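Local coordinates for protein TudS (Uncultured bacterium, PDB 6Z96) that probably removes sulfur from thiouracil without net redox change, using a [4Fe-4S] cluster that takes up the sulfur as a [4Fe-5S] intermediate, at residues I5-C10 with G37-F42; M1-I6 with I92-L97. All coordinates share one frame; numbering follows the deposited sequence. Where two conformers were deposited one is given.

Interaction 1 of 2, residues I5-C10 with G37-F42. With SF4 (iron/sulfur cluster), chain C.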
ATOM      1  N   ILE A   5       5.495   9.329   6.582  1.00 21.80           N
ATOM      2  CA  ILE A   5       4.876   8.040   6.338  1.00 21.04           C
ATOM      3  C   ILE A   5       4.922   7.763   4.838  1.00 20.49           C
ATOM      4  O   ILE A   5       5.032   8.697   4.038  1.00 20.29           O
ATOM      5  CB  ILE A   5       3.425   7.968   6.867  1.00 22.47           C
ATOM      6  CG1 ILE A   5       2.453   8.835   6.047  1.00 23.87           C
ATOM      7  CG2 ILE A   5       3.349   8.288   8.377  1.00 24.13           C
ATOM      8  CD1 ILE A   5       0.955   8.597   6.427  1.00 26.22           C
ATOM      9  N   ILE A   6       4.774   6.477   4.474  1.00 19.26           N
ATOM     10  CA  ILE A   6       4.609   6.121   3.070  1.00 19.60           C
ATOM     11  C   ILE A   6       3.102   5.871   2.906  1.00 18.47           C
ATOM     12  O   ILE A   6       2.446   5.316   3.800  1.00 19.18           O
ATOM     13  CB  ILE A   6       5.475   4.897   2.709  1.00 21.42           C
ATOM     14  CG1 ILE A   6       5.387   4.568   1.218  1.00 23.52           C
ATOM     15  CG2 ILE A   6       5.110   3.685   3.522  1.00 22.34           C
ATOM     16  CD1 ILE A   6       6.470   3.536   0.771  1.00 25.17           C
ATOM     17  N   VAL A   7       2.526   6.318   1.768  1.00 17.23           N
ATOM     18  CA  VAL A   7       1.086   6.193   1.547  0.80 17.46           C
ATOM     19  C   VAL A   7       0.816   5.644   0.167  1.00 17.33           C
ATOM     20  O   VAL A   7       1.398   6.137  -0.784  1.00 17.92           O
ATOM     21  CB  VAL A   7       0.394   7.584   1.640  0.80 18.16           C
ATOM     22  CG1 VAL A   7      -1.127   7.464   1.526  0.80 18.35           C
ATOM     23  CG2 VAL A   7       0.776   8.313   2.929  0.80 18.53           C
ATOM     24  N   SER A   8      -0.105   4.671   0.030  1.00 16.12           N
ATOM     25  CA  SER A   8      -0.521   4.178  -1.299  1.00 15.53           C
ATOM     26  C   SER A   8      -0.933   5.379  -2.167  1.00 15.86           C
ATOM     27  O   SER A   8      -1.754   6.189  -1.737  1.00 16.72           O
ATOM     28  CB  SER A   8      -1.756   3.294  -1.159  1.00 15.29           C
ATOM     29  OG  SER A   8      -1.402   2.034  -0.621  1.00 16.39           O
ATOM     30  N   ALA A   9      -0.318   5.518  -3.341  1.00 14.94           N
ATOM     31  CA  ALA A   9      -0.560   6.696  -4.178  1.00 15.82           C
ATOM     32  C   ALA A   9      -2.025   6.885  -4.540  1.00 16.21           C
ATOM     33  O   ALA A   9      -2.489   8.033  -4.662  1.00 17.14           O
ATOM     34  CB  ALA A   9       0.309   6.644  -5.437  1.00 16.43           C
ATOM     35  N   CYS A  10      -2.773   5.780  -4.679  1.00 15.29           N
ATOM     36  CA  CYS A  10      -4.194   5.889  -5.007  1.00 15.43           C
ATOM     37  C   CYS A  10      -4.984   6.567  -3.878  1.00 16.75           C
ATOM     38  O   CYS A  10      -5.966   7.262  -4.165  1.00 17.52           O
ATOM     39  CB  CYS A  10      -4.783   4.531  -5.354  1.00 16.35           C
ATOM     40  SG  CYS A  10      -4.618   3.306  -4.026  1.00 17.24           S
ATOM     41  N   GLY A  37       4.697  17.975   3.708  1.00 31.63           N
ATOM     42  CA  GLY A  37       5.682  17.160   3.015  1.00 30.72           C
ATOM     43  C   GLY A  37       5.985  15.853   3.722  1.00 29.19           C
ATOM     44  O   GLY A  37       7.052  15.271   3.516  1.00 29.46           O
ATOM     45  N   ARG A  38       5.049  15.363   4.546  1.00 27.40           N
ATOM     46  CA  ARG A  38       5.296  14.153   5.329  1.00 26.32           C
ATOM     47  C   ARG A  38       4.624  12.887   4.802  1.00 25.62           C
ATOM     48  O   ARG A  38       4.706  11.850   5.471  1.00 25.79           O
ATOM     49  CB  ARG A  38       4.869  14.391   6.790  1.00 26.66           C
ATOM     50  CG  ARG A  38       5.680  15.499   7.454  1.00 28.81           C
ATOM     51  CD  ARG A  38       5.071  15.917   8.790  1.00 30.83           C
ATOM     52  NE  ARG A  38       5.029  14.794   9.729  1.00 32.79           N
ATOM     53  CZ  ARG A  38       4.251  14.745  10.804  1.00 35.01           C
ATOM     54  NH1 ARG A  38       3.427  15.747  11.084  1.00 35.86           N
ATOM     55  NH2 ARG A  38       4.281  13.688  11.599  1.00 34.26           N
ATOM     56  N   ALA A  39       3.832  12.990   3.723  1.00 23.99           N
ATOM     57  CA  ALA A  39       3.102  11.818   3.216  1.00 24.43           C
ATOM     58  C   ALA A  39       3.680  11.479   1.848  1.00 24.98           C
ATOM     59  O   ALA A  39       3.336  12.140   0.865  1.00 27.14           O
ATOM     60  CB  ALA A  39       1.626  12.137   3.086  1.00 25.04           C
ATOM     61  N   LEU A  40       4.587  10.506   1.794  1.00 22.99           N
ATOM     62  CA  LEU A  40       5.262  10.152   0.554  1.00 22.73           C
ATOM     63  C   LEU A  40       4.459   9.163  -0.241  1.00 21.44           C
ATOM     64  O   LEU A  40       4.254   8.038   0.187  1.00 21.55           O
ATOM     65  CB  LEU A  40       6.661   9.595   0.840  1.00 24.19           C
ATOM     66  CG  LEU A  40       7.635  10.523   1.609  1.00 28.45           C
ATOM     67  CD1 LEU A  40       9.027   9.933   1.602  1.00 29.17           C
ATOM     68  CD2 LEU A  40       7.692  11.931   0.989  1.00 31.27           C
ATOM     69  N   ALA A  41       4.013   9.582  -1.414  1.00 20.05           N
ATOM     70  CA  ALA A  41       3.183   8.738  -2.268  1.00 18.64           C
ATOM     71  C   ALA A  41       3.997   7.627  -2.867  1.00 18.04           C
ATOM     72  O   ALA A  41       5.090   7.870  -3.353  1.00 19.65           O
ATOM     73  CB  ALA A  41       2.627   9.593  -3.399  1.00 18.73           C
ATOM     74  N   PHE A  42       3.410   6.421  -2.914  1.00 16.29           N
ATOM     75  CA  PHE A  42       4.126   5.303  -3.524  1.00 16.24           C
ATOM     76  C   PHE A  42       3.121   4.319  -4.038  1.00 15.55           C
ATOM     77  O   PHE A  42       2.170   3.998  -3.336  1.00 16.37           O
ATOM     78  CB  PHE A  42       5.050   4.623  -2.481  1.00 16.60           C
ATOM     79  CG  PHE A  42       5.938   3.570  -3.108  1.00 17.89           C
ATOM     80  CD1 PHE A  42       5.603   2.226  -3.042  1.00 19.21           C
ATOM     81  CD2 PHE A  42       7.073   3.930  -3.805  1.00 20.29           C
ATOM     82  CE1 PHE A  42       6.383   1.261  -3.670  1.00 19.73           C
ATOM     83  CE2 PHE A  42       7.874   2.951  -4.414  1.00 20.65           C
ATOM     84  CZ  PHE A  42       7.513   1.627  -4.335  1.00 19.75           C
TER
HETATM   85 FE1  SF4 C 301      -2.954  -0.552  -6.230  0.80 16.75          FE
HETATM   86 FE2  SF4 C 301      -3.107   1.780  -4.873  0.90 14.54          FE
HETATM   87 FE3  SF4 C 301      -0.837   1.205  -6.323  0.90 14.23          FE
HETATM   88 FE4  SF4 C 301      -1.383  -0.125  -3.981  0.90 14.76          FE
HETATM   89  S1  SF4 C 301      -0.891   2.122  -4.265  0.90 14.45           S
HETATM   90  S2  SF4 C 301      -0.650  -1.068  -5.919  0.90 15.60           S
HETATM   91  S3  SF4 C 301      -3.688  -0.299  -4.093  0.90 15.91           S
HETATM   92  S4  SF4 C 301      -2.974   1.581  -7.129  0.90 15.29           S
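Ala9 N reaches the carbonyl oxygen of Phe42 from above the carbonyl plane, 58° out of it, where the pairing of two parallel strands runs out beside an iron-sulfur cluster. The two strands, 5-8 and 39-42, belong to a beta-alpha-beta unit whose helix, 28-35, lies between them in sequence; Gly37 ends that helix in a Schellman motif just before the second strand starts. Five backbone hydrogen bonds alternate across the pair in the usual parallel manner. At the start they are nearly straight: Ile5 N gives to Arg38 O, and Leu40 N to Ile5 O at 2.9 Å. Further on, Val7 binds Leu40 O and Phe42 N, and at Ala9 N the angle at hydrogen is 143°.

Side chains sort onto two faces. On one, Val7 is modelled in two conformers, in one of which its CG2 branch meets the CB of Ala39 at 3.9 Å, while Ile5 packs against helix 142-151. On the other, Ile6 and Phe42 lie side by side and point the same way, against helix 73-90. Ile6 CG1 stands anti to the backbone N (chi1 -176°), and both CG1 and CD1 rest on Phe42 CB, CD1 at 3.7 Å; the same methyl comes to the Phe42 ring obliquely.

The C-terminal ends of parallel strands commonly line active sites, and here Ser8, Ala9, Cys10 and Phe42 all belong to the cluster pocket. Ser8 OG is hydrogen-bonded to Lys98 N, and Ser8 CB lies 3.4 Å from cluster sulfide S1. Cys10 ligates one iron: its SG is 2.3 Å from FE2.

Interaction 2 of 2, residues M1-I6 with I92-L97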
ATOM      1  N   MET A   1      10.318  13.282  16.696  1.00 41.88           N
ATOM      2  CA  MET A   1      10.265  14.317  15.671  1.00 42.19           C
ATOM      3  C   MET A   1       9.030  14.135  14.763  1.00 41.96           C
ATOM      4  O   MET A   1       8.325  13.128  14.867  1.00 42.14           O
ATOM      5  CB  MET A   1      11.573  14.296  14.851  1.00 42.99           C
ATOM      6  N   LYS A   2       8.746  15.119  13.899  1.00 41.06           N
ATOM      7  CA  LYS A   2       7.635  15.012  12.960  1.00 40.27           C
ATOM      8  C   LYS A   2       8.071  14.052  11.847  1.00 38.49           C
ATOM      9  O   LYS A   2       8.716  14.442  10.873  1.00 39.59           O
ATOM     10  CB  LYS A   2       7.257  16.393  12.405  1.00 42.30           C
ATOM     11  CG  LYS A   2       6.691  17.316  13.482  1.00 46.29           C
ATOM     12  N   GLU A   3       7.765  12.783  12.035  1.00 35.55           N
ATOM     13  CA  GLU A   3       8.172  11.739  11.111  1.00 32.72           C
ATOM     14  C   GLU A   3       7.313  11.692   9.841  1.00 29.12           C
ATOM     15  O   GLU A   3       6.201  12.208   9.814  1.00 28.68           O
ATOM     16  CB  GLU A   3       8.099  10.394  11.823  1.00 34.44           C
ATOM     17  CG  GLU A   3       9.000  10.310  13.039  1.00 41.33           C
ATOM     18  CD  GLU A   3       9.237   8.897  13.529  1.00 48.33           C
ATOM     19  OE1 GLU A   3       8.682   7.949  12.923  1.00 48.89           O
ATOM     20  OE2 GLU A   3       9.991   8.735  14.516  1.00 51.27           O
ATOM     21  N   LYS A   4       7.828  11.021   8.816  1.00 26.64           N
ATOM     22  CA  LYS A   4       7.117  10.849   7.548  1.00 25.85           C
ATOM     23  C   LYS A   4       6.483   9.467   7.467  1.00 23.71           C
ATOM     24  O   LYS A   4       6.847   8.556   8.201  1.00 23.59           O
ATOM     25  CB  LYS A   4       8.081  10.997   6.366  1.00 28.51           C
ATOM     26  CG  LYS A   4       8.799  12.336   6.345  1.00 33.03           C
ATOM     27  CD  LYS A   4       9.713  12.370   5.160  1.00 39.53           C
ATOM     28  CE  LYS A   4      10.622  13.575   5.168  1.00 45.11           C
ATOM     29  NZ  LYS A   4      11.800  13.346   4.289  1.00 48.78           N
ATOM     30  N   ILE A   5       5.495   9.329   6.582  1.00 21.80           N
ATOM     31  CA  ILE A   5       4.876   8.040   6.338  1.00 21.04           C
ATOM     32  C   ILE A   5       4.922   7.763   4.838  1.00 20.49           C
ATOM     33  O   ILE A   5       5.032   8.697   4.038  1.00 20.29           O
ATOM     34  CB  ILE A   5       3.425   7.968   6.867  1.00 22.47           C
ATOM     35  CG1 ILE A   5       2.453   8.835   6.047  1.00 23.87           C
ATOM     36  CG2 ILE A   5       3.349   8.288   8.377  1.00 24.13           C
ATOM     37  CD1 ILE A   5       0.955   8.597   6.427  1.00 26.22           C
ATOM     38  N   ILE A   6       4.774   6.477   4.474  1.00 19.26           N
ATOM     39  CA  ILE A   6       4.609   6.121   3.070  1.00 19.60           C
ATOM     40  C   ILE A   6       3.102   5.871   2.906  1.00 18.47           C
ATOM     41  O   ILE A   6       2.446   5.316   3.800  1.00 19.18           O
ATOM     42  CB  ILE A   6       5.475   4.897   2.709  1.00 21.42           C
ATOM     43  CG1 ILE A   6       5.387   4.568   1.218  1.00 23.52           C
ATOM     44  CG2 ILE A   6       5.110   3.685   3.522  1.00 22.34           C
ATOM     45  CD1 ILE A   6       6.470   3.536   0.771  1.00 25.17           C
ATOM     46  N   ILE A  92      11.340   5.847   7.523  1.00 25.77           N
ATOM     47  CA  ILE A  92       9.913   5.690   7.731  1.00 24.59           C
ATOM     48  C   ILE A  92       9.573   4.403   8.457  1.00 24.31           C
ATOM     49  O   ILE A  92      10.040   3.330   8.081  1.00 24.90           O
ATOM     50  CB  ILE A  92       9.205   5.783   6.356  1.00 24.07           C
ATOM     51  CG1 ILE A  92       9.352   7.204   5.789  1.00 25.58           C
ATOM     52  CG2 ILE A  92       7.742   5.358   6.452  1.00 24.03           C
ATOM     53  CD1 ILE A  92       8.797   7.369   4.334  1.00 27.37           C
ATOM     54  N   ARG A  93       8.724   4.501   9.489  1.00 23.63           N
ATOM     55  CA  ARG A  93       8.327   3.327  10.243  1.00 23.98           C
ATOM     56  C   ARG A  93       6.805   3.076  10.232  1.00 22.00           C
ATOM     57  O   ARG A  93       6.346   2.158  10.902  1.00 22.13           O
ATOM     58  CB  ARG A  93       8.893   3.385  11.685  1.00 28.42           C
ATOM     59  CG  ARG A  93       8.665   4.690  12.389  1.00 35.63           C
ATOM     60  CD  ARG A  93       9.783   5.060  13.386  1.00 43.18           C
ATOM     61  NE  ARG A  93       9.711   4.342  14.653  1.00 49.34           N
ATOM     62  CZ  ARG A  93       9.858   4.914  15.848  1.00 53.21           C
ATOM     63  NH1 ARG A  93       9.803   4.181  16.951  1.00 53.76           N
ATOM     64  NH2 ARG A  93      10.043   6.227  15.947  1.00 53.48           N
ATOM     65  N   PHE A  94       6.030   3.897   9.480  1.00 21.42           N
ATOM     66  CA  PHE A  94       4.579   3.747   9.370  1.00 21.55           C
ATOM     67  C   PHE A  94       4.162   3.820   7.898  1.00 20.20           C
ATOM     68  O   PHE A  94       4.686   4.642   7.151  1.00 20.24           O
ATOM     69  CB  PHE A  94       3.849   4.881  10.110  1.00 23.40           C
ATOM     70  CG  PHE A  94       4.176   4.957  11.585  1.00 25.61           C
ATOM     71  CD1 PHE A  94       3.574   4.105  12.486  1.00 27.99           C
ATOM     72  CD2 PHE A  94       5.090   5.877  12.060  1.00 28.09           C
ATOM     73  CE1 PHE A  94       3.880   4.170  13.848  1.00 29.32           C
ATOM     74  CE2 PHE A  94       5.385   5.950  13.426  1.00 29.44           C
ATOM     75  CZ  PHE A  94       4.762   5.105  14.304  1.00 29.25           C
ATOM     76  N   ALA A  95       3.171   3.001   7.518  1.00 19.20           N
ATOM     77  CA  ALA A  95       2.630   3.013   6.164  1.00 19.06           C
ATOM     78  C   ALA A  95       1.119   3.076   6.209  1.00 19.06           C
ATOM     79  O   ALA A  95       0.496   2.448   7.058  1.00 20.03           O
ATOM     80  CB  ALA A  95       3.064   1.759   5.412  1.00 19.33           C
ATOM     81  N   LEU A  96       0.521   3.837   5.289  1.00 17.09           N
ATOM     82  CA  LEU A  96      -0.931   3.903   5.146  1.00 17.09           C
ATOM     83  C   LEU A  96      -1.189   3.318   3.759  1.00 16.50           C
ATOM     84  O   LEU A  96      -0.918   3.977   2.755  1.00 16.33           O
ATOM     85  CB  LEU A  96      -1.417   5.355   5.208  1.00 17.45           C
ATOM     86  CG  LEU A  96      -2.874   5.606   4.813  1.00 18.40           C
ATOM     87  CD1 LEU A  96      -3.837   4.747   5.621  1.00 19.52           C
ATOM     88  CD2 LEU A  96      -3.222   7.103   4.942  1.00 20.23           C
ATOM     89  N   LEU A  97      -1.676   2.081   3.716  1.00 15.91           N
ATOM     90  CA  LEU A  97      -1.842   1.380   2.446  1.00 16.22           C
ATOM     91  C   LEU A  97      -3.282   1.001   2.185  1.00 17.01           C
ATOM     92  O   LEU A  97      -4.046   0.764   3.111  1.00 17.15           O
ATOM     93  CB  LEU A  97      -0.942   0.130   2.416  1.00 16.13           C
ATOM     94  CG  LEU A  97       0.553   0.369   2.624  1.00 16.66           C
ATOM     95  CD1 LEU A  97       1.344  -0.981   2.432  1.00 16.44           C
ATOM     96  CD2 LEU A  97       1.120   1.427   1.658  1.00 18.73           C
TER
HETATM   97  O   HOH W   1       7.802   7.195  10.200  1.00 28.39           O
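Glu3 meets two flat groups at their edges: OE2 lies in the plane of the Arg93 guanidinium, and OE1 stands 3.9 Å from CE2 at the rim of the Phe94 ring. The salt bridge joins Arg93 NH2 to the syn lone pair of Glu3 OE2 at 2.9 Å, with an angle at hydrogen of 141°. Carboxylate and guanidinium planes are turned 35° apart. Arg93 CD also lies 3.1 Å from Glu3 OE1. One water knits the strand entry together, donating to Glu3 OE1 and to Lys4 O and accepting from Arg93 N at 2.9 Å.

Beyond it the segments pair as parallel strands of the central sheet. Ile6 N binds Phe94 O at 3.2 Å, and Leu96 N binds Ile6 O. Ile6 CG2 presses on Ala95 CB at 3.4 Å, closer than two such carbons normally sit, while Ile92 CG2 lies against Ile6 N. On the other face Ile5 CG2 touches Phe94 CB, their side chains crossing at about a right angle.

Charge and water thus join the two segments ahead of the strands, whereas apolar packing and backbone bonds hold the buried part; gripped by the guanidinium through OE2 and by the water through OE1, the carboxylate is probably stabilised in its ionised form.

In the fold
Strand 5-8 is common to both contacts and lies between its two partners in a four-stranded parallel sheet ordered 39-42, 5-8, 94-96, 135-137. Interaction 1 joins it to the next strand along the chain, through a crossover that contains helix 28-35; interaction 2 joins it to a strand that follows only after helix 73-90. Their centres are 8 Å apart, and Ile5 and Ile6 serve both. Hydrogen bonds probably link them as well, from Arg38 NE to Glu3 O and from Ser8 N to Leu96 O. Strand 5-8 thus runs from the polar N-terminal side, at interaction 2, to the cluster end of interaction 1, where the desulfuration chemistry is expected to take place.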